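Local coordinates for protein beta-galactosidase (Bacillus circulans subsp. alkalophilus, PDB 3TTY) that hydrolyses terminal beta-galactosidic bonds as a TIM-barrel glycoside hydrolase, holding galactose in the pocket of its barrel domain, at residues Thr627-Val632 and Val669-Arg674; Ala334-Ala339 and Glu618-Val623; Asp548-Glu553 and Tyr584-Pro589. All blocks are in the same frame, centred on the assembly; numbering follows the deposited sequence.

Interaction 1 of 3, residues Thr627-Val632 and Val669-Arg674; sequences TSYLFV and VMILER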
loop_
_atom_site.group_PDB
_atom_site.type_symbol
_atom_site.label_atom_id
_atom_site.label_comp_id
_atom_site.label_asym_id
_atom_site.label_seq_id
_atom_site.Cartn_x
_atom_site.Cartn_y
_atom_site.Cartn_z
ATOM N N THR A 627 46.422 9.622 26.594
ATOM C CA THR A 627 46.559 8.465 25.721
ATOM C C THR A 627 45.474 8.394 24.650
ATOM O O THR A 627 44.291 8.594 24.925
ATOM C CB THR A 627 46.591 7.154 26.536
ATOM O OG1 THR A 627 47.652 7.216 27.502
ATOM C CG2 THR A 627 46.800 5.955 25.624
ATOM N N SER A 628 45.889 8.106 23.424
ATOM C CA SER A 628 44.962 8.022 22.301
ATOM C C SER A 628 44.790 6.590 21.803
ATOM O O SER A 628 45.767 5.923 21.475
ATOM C CB SER A 628 45.444 8.899 21.151
ATOM O OG SER A 628 45.050 8.339 19.916
ATOM N N TYR A 629 43.542 6.130 21.746
ATOM C CA TYR A 629 43.223 4.827 21.184
ATOM C C TYR A 629 42.600 4.945 19.798
ATOM O O TYR A 629 41.498 5.483 19.644
ATOM C CB TYR A 629 42.293 4.054 22.118
ATOM C CG TYR A 629 42.879 3.896 23.489
ATOM C CD1 TYR A 629 43.935 3.017 23.713
ATOM C CD2 TYR A 629 42.401 4.638 24.560
ATOM C CE1 TYR A 629 44.495 2.875 24.971
ATOM C CE2 TYR A 629 42.960 4.506 25.822
ATOM C CZ TYR A 629 44.007 3.618 26.021
ATOM O OH TYR A 629 44.569 3.478 27.274
ATOM N N LEU A 630 43.315 4.454 18.786
ATOM C CA LEU A 630 42.778 4.431 17.430
ATOM C C LEU A 630 42.123 3.090 17.163
ATOM O O LEU A 630 42.807 2.061 17.094
ATOM C CB LEU A 630 43.858 4.674 16.380
ATOM C CG LEU A 630 44.560 6.023 16.343
ATOM C CD1 LEU A 630 45.237 6.192 14.979
ATOM C CD2 LEU A 630 43.576 7.128 16.596
ATOM N N PHE A 631 40.803 3.107 17.017
ATOM C CA PHE A 631 40.059 1.916 16.659
ATOM C C PHE A 631 40.082 1.750 15.148
ATOM O O PHE A 631 39.518 2.564 14.414
ATOM C CB PHE A 631 38.625 2.003 17.192
ATOM C CG PHE A 631 38.538 1.938 18.698
ATOM C CD1 PHE A 631 38.115 0.779 19.338
ATOM C CD2 PHE A 631 38.894 3.032 19.473
ATOM C CE1 PHE A 631 38.053 0.710 20.718
ATOM C CE2 PHE A 631 38.824 2.975 20.858
ATOM C CZ PHE A 631 38.403 1.807 21.484
ATOM N N VAL A 632 40.754 0.704 14.680
ATOM C CA VAL A 632 40.835 0.439 13.254
ATOM C C VAL A 632 39.977 -0.760 12.927
ATOM O O VAL A 632 40.128 -1.826 13.522
ATOM C CB VAL A 632 42.263 0.156 12.797
ATOM C CG1 VAL A 632 42.309 0.034 11.280
ATOM C CG2 VAL A 632 43.191 1.251 13.284
ATOM N N VAL A 669 39.936 -6.026 13.613
ATOM C CA VAL A 669 39.905 -4.861 14.487
ATOM C C VAL A 669 41.260 -4.734 15.170
ATOM O O VAL A 669 41.790 -5.714 15.693
ATOM C CB VAL A 669 38.805 -4.985 15.580
ATOM C CG1 VAL A 669 38.883 -3.834 16.573
ATOM C CG2 VAL A 669 37.422 -5.055 14.951
ATOM N N MET A 670 41.818 -3.527 15.146
ATOM C CA MET A 670 43.010 -3.216 15.913
ATOM C C MET A 670 42.683 -2.000 16.760
ATOM O O MET A 670 41.893 -1.147 16.363
ATOM C CB MET A 670 44.189 -2.902 14.987
ATOM C CG MET A 670 44.411 -3.932 13.870
ATOM S SD MET A 670 45.664 -3.447 12.659
ATOM C CE MET A 670 47.083 -3.258 13.733
ATOM N N ILE A 671 43.282 -1.935 17.938
ATOM C CA ILE A 671 43.152 -0.771 18.789
ATOM C C ILE A 671 44.558 -0.283 19.109
ATOM O O ILE A 671 45.211 -0.780 20.030
ATOM C CB ILE A 671 42.390 -1.099 20.083
ATOM C CG1 ILE A 671 41.049 -1.766 19.759
ATOM C CG2 ILE A 671 42.183 0.146 20.908
ATOM C CD1 ILE A 671 40.312 -2.248 20.981
ATOM N N LEU A 672 45.020 0.683 18.325
ATOM C CA LEU A 672 46.366 1.211 18.464
ATOM C C LEU A 672 46.452 2.152 19.641
ATOM O O LEU A 672 45.732 3.140 19.695
ATOM C CB LEU A 672 46.765 1.944 17.190
ATOM C CG LEU A 672 47.396 1.101 16.079
ATOM C CD1 LEU A 672 47.234 -0.409 16.323
ATOM C CD2 LEU A 672 46.864 1.518 14.716
ATOM N N GLU A 673 47.336 1.841 20.582
ATOM C CA GLU A 673 47.582 2.688 21.744
ATOM C C GLU A 673 48.773 3.608 21.487
ATOM O O GLU A 673 49.892 3.136 21.286
ATOM C CB GLU A 673 47.847 1.824 22.982
ATOM C CG GLU A 673 48.101 2.595 24.265
ATOM C CD GLU A 673 48.330 1.676 25.454
ATOM O OE1 GLU A 673 49.217 0.803 25.358
ATOM O OE2 GLU A 673 47.624 1.818 26.480
ATOM N N ARG A 674 48.528 4.916 21.490
ATOM C CA ARG A 674 49.580 5.902 21.249
ATOM C C ARG A 674 49.411 7.136 22.141
ATOM O O ARG A 674 48.580 7.147 23.047
ATOM C CB ARG A 674 49.602 6.302 19.774
ATOM C CG ARG A 674 48.254 6.743 19.242
ATOM C CD ARG A 674 48.357 7.275 17.816
ATOM N NE ARG A 674 47.160 8.015 17.410
ATOM C CZ ARG A 674 46.990 9.329 17.574
ATOM N NH1 ARG A 674 47.943 10.070 18.139
ATOM N NH2 ARG A 674 45.867 9.915 17.167
#

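Interaction 2 of 3, residues Ala334-Ala339 and Glu618-Val623; sequences AVAHGA and EVAERV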
loop_
_atom_site.group_PDB
_atom_site.type_symbol
_atom_site.label_atom_id
_atom_site.label_comp_id
_atom_site.label_asym_id
_atom_site.label_seq_id
_atom_site.Cartn_x
_atom_site.Cartn_y
_atom_site.Cartn_z
ATOM N N ALA A 334 30.923 -0.160 18.150
ATOM C CA ALA A 334 30.218 0.529 19.218
ATOM C C ALA A 334 31.208 1.115 20.221
ATOM O O ALA A 334 31.134 2.300 20.568
ATOM C CB ALA A 334 29.251 -0.393 19.902
ATOM N N VAL A 335 32.148 0.293 20.675
ATOM C CA VAL A 335 33.120 0.750 21.657
ATOM C C VAL A 335 33.897 1.954 21.126
ATOM O O VAL A 335 34.128 2.927 21.846
ATOM C CB VAL A 335 34.101 -0.373 22.044
ATOM C CG1 VAL A 335 35.136 0.147 23.045
ATOM C CG2 VAL A 335 33.336 -1.574 22.601
ATOM N N ALA A 336 34.282 1.873 19.855
ATOM C CA ALA A 336 35.021 2.927 19.170
ATOM C C ALA A 336 34.293 4.272 19.241
ATOM O O ALA A 336 34.920 5.331 19.190
ATOM C CB ALA A 336 35.235 2.534 17.715
ATOM N N HIS A 337 32.968 4.231 19.348
ATOM C CA HIS A 337 32.191 5.463 19.343
ATOM C C HIS A 337 31.666 5.888 20.702
ATOM O O HIS A 337 30.926 6.858 20.798
ATOM C CB HIS A 337 31.092 5.421 18.284
ATOM C CG HIS A 337 31.629 5.382 16.889
ATOM N ND1 HIS A 337 32.173 6.488 16.273
ATOM C CD2 HIS A 337 31.757 4.362 16.010
ATOM C CE1 HIS A 337 32.589 6.157 15.065
ATOM N NE2 HIS A 337 32.344 4.874 14.879
ATOM N N GLY A 338 32.092 5.200 21.757
ATOM C CA GLY A 338 31.795 5.651 23.104
ATOM C C GLY A 338 31.160 4.613 24.005
ATOM O O GLY A 338 30.901 4.879 25.170
ATOM N N ALA A 339 30.906 3.423 23.477
ATOM C CA ALA A 339 30.268 2.372 24.271
ATOM C C ALA A 339 31.228 1.778 25.299
ATOM O O ALA A 339 32.345 1.401 24.964
ATOM C CB ALA A 339 29.712 1.275 23.357
ATOM N N GLU A 618 37.511 1.691 8.675
ATOM C CA GLU A 618 37.095 2.799 9.506
ATOM C C GLU A 618 38.089 3.060 10.626
ATOM O O GLU A 618 38.557 2.133 11.296
ATOM C CB GLU A 618 35.710 2.515 10.077
ATOM C CG GLU A 618 35.258 3.505 11.130
ATOM C CD GLU A 618 33.946 3.093 11.753
ATOM O OE1 GLU A 618 33.416 2.030 11.366
ATOM O OE2 GLU A 618 33.459 3.822 12.638
ATOM N N VAL A 619 38.422 4.328 10.827
ATOM C CA VAL A 619 39.236 4.691 11.968
ATOM C C VAL A 619 38.543 5.734 12.846
ATOM O O VAL A 619 38.059 6.749 12.351
ATOM C CB VAL A 619 40.613 5.207 11.533
ATOM C CG1 VAL A 619 41.485 5.448 12.755
ATOM C CG2 VAL A 619 41.271 4.216 10.583
ATOM N N ALA A 620 38.506 5.481 14.148
ATOM C CA ALA A 620 37.910 6.421 15.081
ATOM C C ALA A 620 38.735 6.461 16.353
ATOM O O ALA A 620 39.444 5.509 16.671
ATOM C CB ALA A 620 36.469 6.035 15.382
ATOM N N GLU A 621 38.631 7.557 17.096
ATOM C CA GLU A 621 39.523 7.776 18.217
ATOM C C GLU A 621 38.784 8.047 19.515
ATOM O O GLU A 621 37.822 8.812 19.546
ATOM C CB GLU A 621 40.472 8.948 17.922
ATOM C CG GLU A 621 41.455 9.243 19.066
ATOM C CD GLU A 621 42.141 10.604 18.936
ATOM O OE1 GLU A 621 41.424 11.619 18.798
ATOM O OE2 GLU A 621 43.394 10.660 18.960
ATOM N N ARG A 622 39.245 7.412 20.585
ATOM C CA ARG A 622 38.865 7.798 21.934
ATOM C C ARG A 622 40.140 8.123 22.709
ATOM O O ARG A 622 41.172 7.481 22.521
ATOM C CB ARG A 622 38.070 6.687 22.629
ATOM C CG ARG A 622 36.707 6.394 22.008
ATOM C CD ARG A 622 35.990 5.233 22.709
ATOM N NE ARG A 622 35.541 5.578 24.055
ATOM C CZ ARG A 622 34.890 4.759 24.876
ATOM N NH1 ARG A 622 34.589 3.524 24.505
ATOM N NH2 ARG A 622 34.551 5.173 26.083
ATOM N N VAL A 623 40.053 9.115 23.586
ATOM C CA VAL A 623 41.209 9.627 24.304
ATOM C C VAL A 623 40.970 9.598 25.804
ATOM O O VAL A 623 39.923 10.019 26.289
ATOM C CB VAL A 623 41.519 11.079 23.877
ATOM C CG1 VAL A 623 42.599 11.675 24.761
ATOM C CG2 VAL A 623 41.918 11.134 22.403
HETATM O O HOH W 1 35.150 8.083 18.441
#

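Interaction 3 of 3, residues Asp548-Glu553 and Tyr584-Pro589; sequences DVIHAE and YVASSP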
loop_
_atom_site.group_PDB
_atom_site.type_symbol
_atom_site.label_atom_id
_atom_site.label_comp_id
_atom_site.label_asym_id
_atom_site.label_seq_id
_atom_site.Cartn_x
_atom_site.Cartn_y
_atom_site.Cartn_z
ATOM N N ASP A 548 18.390 25.422 -4.317
ATOM C CA ASP A 548 18.122 26.781 -3.862
ATOM C C ASP A 548 18.620 27.784 -4.898
ATOM O O ASP A 548 19.752 27.682 -5.360
ATOM C CB ASP A 548 18.833 27.034 -2.533
ATOM C CG ASP A 548 17.877 27.424 -1.428
ATOM O OD1 ASP A 548 16.693 27.696 -1.742
ATOM O OD2 ASP A 548 18.312 27.470 -0.254
ATOM N N VAL A 549 17.791 28.755 -5.268
ATOM C CA VAL A 549 18.244 29.825 -6.169
ATOM C C VAL A 549 18.604 31.017 -5.304
ATOM O O VAL A 549 17.717 31.623 -4.706
ATOM C CB VAL A 549 17.152 30.219 -7.173
ATOM C CG1 VAL A 549 17.621 31.363 -8.075
ATOM C CG2 VAL A 549 16.754 29.014 -7.998
ATOM N N ILE A 550 19.891 31.341 -5.195
ATOM C CA ILE A 550 20.320 32.314 -4.177
ATOM C C ILE A 550 21.069 33.525 -4.730
ATOM O O ILE A 550 21.478 33.530 -5.889
ATOM C CB ILE A 550 21.200 31.643 -3.117
ATOM C CG1 ILE A 550 22.577 31.311 -3.697
ATOM C CG2 ILE A 550 20.536 30.373 -2.609
ATOM C CD1 ILE A 550 23.506 30.688 -2.686
ATOM N N HIS A 551 21.240 34.551 -3.898
ATOM C CA HIS A 551 22.025 35.719 -4.292
ATOM C C HIS A 551 23.156 35.998 -3.320
ATOM O O HIS A 551 22.936 36.118 -2.113
ATOM C CB HIS A 551 21.146 36.965 -4.394
ATOM C CG HIS A 551 19.962 36.800 -5.289
ATOM N ND1 HIS A 551 19.981 37.159 -6.621
ATOM C CD2 HIS A 551 18.724 36.304 -5.047
ATOM C CE1 HIS A 551 18.798 36.903 -7.157
ATOM N NE2 HIS A 551 18.020 36.383 -6.223
ATOM N N ALA A 552 24.370 36.122 -3.845
ATOM C CA ALA A 552 25.508 36.482 -3.002
ATOM C C ALA A 552 25.394 37.948 -2.598
ATOM O O ALA A 552 25.268 38.825 -3.447
ATOM C CB ALA A 552 26.815 36.229 -3.727
ATOM N N GLU A 553 25.419 38.202 -1.296
ATOM C CA GLU A 553 25.345 39.554 -0.780
ATOM C C GLU A 553 26.715 39.954 -0.251
ATOM O O GLU A 553 27.346 40.859 -0.792
ATOM C CB GLU A 553 24.259 39.662 0.303
ATOM C CG GLU A 553 22.865 39.378 -0.250
ATOM C CD GLU A 553 21.743 39.580 0.755
ATOM O OE1 GLU A 553 21.780 38.977 1.852
ATOM O OE2 GLU A 553 20.803 40.336 0.430
ATOM N N TYR A 584 27.600 27.985 2.369
ATOM C CA TYR A 584 26.234 27.614 2.051
ATOM C C TYR A 584 26.227 26.690 0.843
ATOM O O TYR A 584 26.763 27.034 -0.207
ATOM C CB TYR A 584 25.420 28.862 1.747
ATOM C CG TYR A 584 23.927 28.656 1.730
ATOM C CD1 TYR A 584 23.172 28.856 2.878
ATOM C CD2 TYR A 584 23.263 28.292 0.565
ATOM C CE1 TYR A 584 21.799 28.683 2.871
ATOM C CE2 TYR A 584 21.874 28.109 0.548
ATOM C CZ TYR A 584 21.155 28.313 1.705
ATOM O OH TYR A 584 19.789 28.151 1.722
ATOM N N VAL A 585 25.624 25.515 0.996
ATOM C CA VAL A 585 25.566 24.535 -0.088
ATOM C C VAL A 585 24.140 24.473 -0.600
ATOM O O VAL A 585 23.271 23.877 0.055
ATOM C CB VAL A 585 26.001 23.126 0.394
ATOM C CG1 VAL A 585 26.059 22.162 -0.777
ATOM C CG2 VAL A 585 27.353 23.193 1.099
ATOM N N ALA A 586 23.897 25.073 -1.766
ATOM C CA ALA A 586 22.526 25.332 -2.228
ATOM C C ALA A 586 21.794 24.135 -2.817
ATOM O O ALA A 586 20.648 24.255 -3.227
ATOM C CB ALA A 586 22.496 26.507 -3.218
ATOM N N SER A 587 22.453 22.986 -2.870
ATOM C CA SER A 587 21.808 21.782 -3.374
ATOM C C SER A 587 22.334 20.573 -2.617
ATOM O O SER A 587 23.196 20.707 -1.743
ATOM C CB SER A 587 22.056 21.628 -4.876
ATOM O OG SER A 587 21.198 20.667 -5.445
ATOM N N SER A 588 21.789 19.405 -2.920
ATOM C CA SER A 588 22.288 18.162 -2.348
ATOM C C SER A 588 23.283 17.564 -3.322
ATOM O O SER A 588 22.898 17.065 -4.396
ATOM C CB SER A 588 21.157 17.170 -2.091
ATOM O OG SER A 588 21.644 16.060 -1.350
ATOM N N PRO A 589 24.570 17.613 -2.959
ATOM C CA PRO A 589 25.660 17.295 -3.882
ATOM C C PRO A 589 26.090 15.830 -3.807
ATOM O O PRO A 589 25.907 15.197 -2.763
ATOM C CB PRO A 589 26.801 18.208 -3.395
ATOM C CG PRO A 589 26.314 18.822 -2.055
ATOM C CD PRO A 589 25.091 18.043 -1.654
#

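Interaction 1 of 3, residues Thr627-Val632 and Val669-Arg674
S628 and R674, at one end of the pairing, and V632 and M670, at the other, bracket two antiparallel strands whose N-to-C directions differ by 162° and whose axes come within 4.5 Å. They are neighbours in the five-stranded antiparallel sheet of the C-terminal domain. S628-R674, L630-L672 and V632-M670 are hydrogen-bonded pairs, each joined by two N-H...O=C bonds; V632 N to M670 O, at 2.7 Å, is nearly straight. The Y629-E673 and F631-I671 pairs between them are non-hydrogen-bonded.

On the face carrying F631 and I671, the branched isoleucine suits an aromatic neighbour: its CG2 sits 4.2 Å from the centre of the F631 ring, 11° off the normal, a CH-pi contact. The other branch follows the ring rim, with CD1 3.7 Å from F631 CE1. F631 also packs on helix 326-336, its CB against A336 and its ring against V335. One pair along, Y629 and E673 lie side by side, with the glutamate CG 3.7 Å from Y629 CE1, while the carboxylate finds its salt bridge with R650.

The opposite face carries L630, L672 and V632, where V632 CG2 meets L672 CD2 at 4.0 Å. R674 CG stands between its backbone N and carbonyl carbon (chi1 52°), and the chain then extends to NE, carrying the guanidinium to S628 and L630. Its NH2 forms a salt bridge with E621, whose OE2 also bonds S628 OG. That hydroxyl lies 3.1 Å above the guanidinium plane, toward its rim, while L630 CG lies at the edge, 3.4 Å from R674 NE.

Interaction 2 of 3, residues Ala334-Ala339 and Glu618-Val623
The guanidinium of R622 lies with one face over G338, whose CA is 3.6 Å above the plane and over its centre, while the carbonyl oxygens of V335 and A339 lie at its edge. R622 NH1 bonds both, V335 O at 2.8 Å and A339 O at 3.1 Å. Neither bond is straight, and the donor stands well above the carbonyl plane of A339. The second flat group, the H337 imidazole, meets E618 tip to tip: H337 NE2 donates to E618 OE2 at 2.7 Å, with the acceptor near the ring plane and the ring and carboxylate planes 34° apart.

These groups join the end of barrel helix 326-336 to strand 617-624 of the C-terminal domain. G338, with positive phi, is the C-prime residue of a Schellman motif, in which G338 N bonds V335 O and A339 N bonds A334 O. V335 O therefore takes one bond from the turn and one from the arginine. A residue without a side chain suits both this turn and the close approach of the arginine. The chain of R622 bends at chi3 (70°), which sets NE off the line of the chain. Between the two polar grips the small A336 and A620 meet CB to CB at 4.4 Å, and a water donates to both A336 O and E621 O.

E618 OE1 is also bonded by H635 and Q333, and R622 NH2 forms a salt bridge with D340 and a hydrogen bond to A393 O. A buried positive charge set against carbonyls at a helix C-terminus, where the dipole is negative, would probably be stabilised.

Interaction 3 of 3, residues Asp548-Glu553 and Tyr584-Pro589
D548 and A586 join two sheets of the trimerisation domain, strand 546-552 of a two-stranded antiparallel sheet and the turn between strands 580-585 and 587-589 of the large mixed sheet. D548 N donates to A586 O at 2.8 Å, nearly straight at 171° and in the carbonyl plane. Alanine suits the turn because its CB already packs 3.8 Å from D548 CB, where a longer side chain would probably crowd D548 and I550.

A side-chain bond lies beside it. Y584 OH donates to D548 OD2 at 2.6 Å; the hydroxyl meets OD2 nearly along its C-O bond, and OD2 lies in the ring plane at the edge, with the carboxylate and ring planes 22° apart. Y584 spans from the end of strand 580-585 to the smaller sheet, its aromatic length delivering a hydroxyl to a buried carboxylate.

A phenylalanine at Y584 would remove that hydroxyl and would probably leave D548 OD2 without this donor in a buried place. I550 and Y584 slide past each other in opposite directions, bringing I550 CD1 4.0 Å from Y584 CD2; the same methyl lies 4.3 Å from A586 CB. Strand 512-519, through A514, touches both D548 and I550.

All three contacts are buried, but they serve different joints. In interaction 1 T627, E673 and R674 are partly exposed, whereas every touching residue of interactions 2 and 3 is buried. Interactions 1 and 2 are neighbours, their centres about 9 Å apart, and share one sheet: strands 617-624 and 627-634 pair through F631 N to A620 O and Y629 N to R622 O. Interaction 1 builds the C-terminal sheet, mainly by backbone bonds and apolar packing, whereas interaction 2 fixes that sheet to the barrel by polar side chains on a helix end. Interaction 3 lies apart in the trimerisation domain, its centre about 40 Å from that of interaction 1, and joins two sheets by one backbone bond and one tyrosine-aspartate bond.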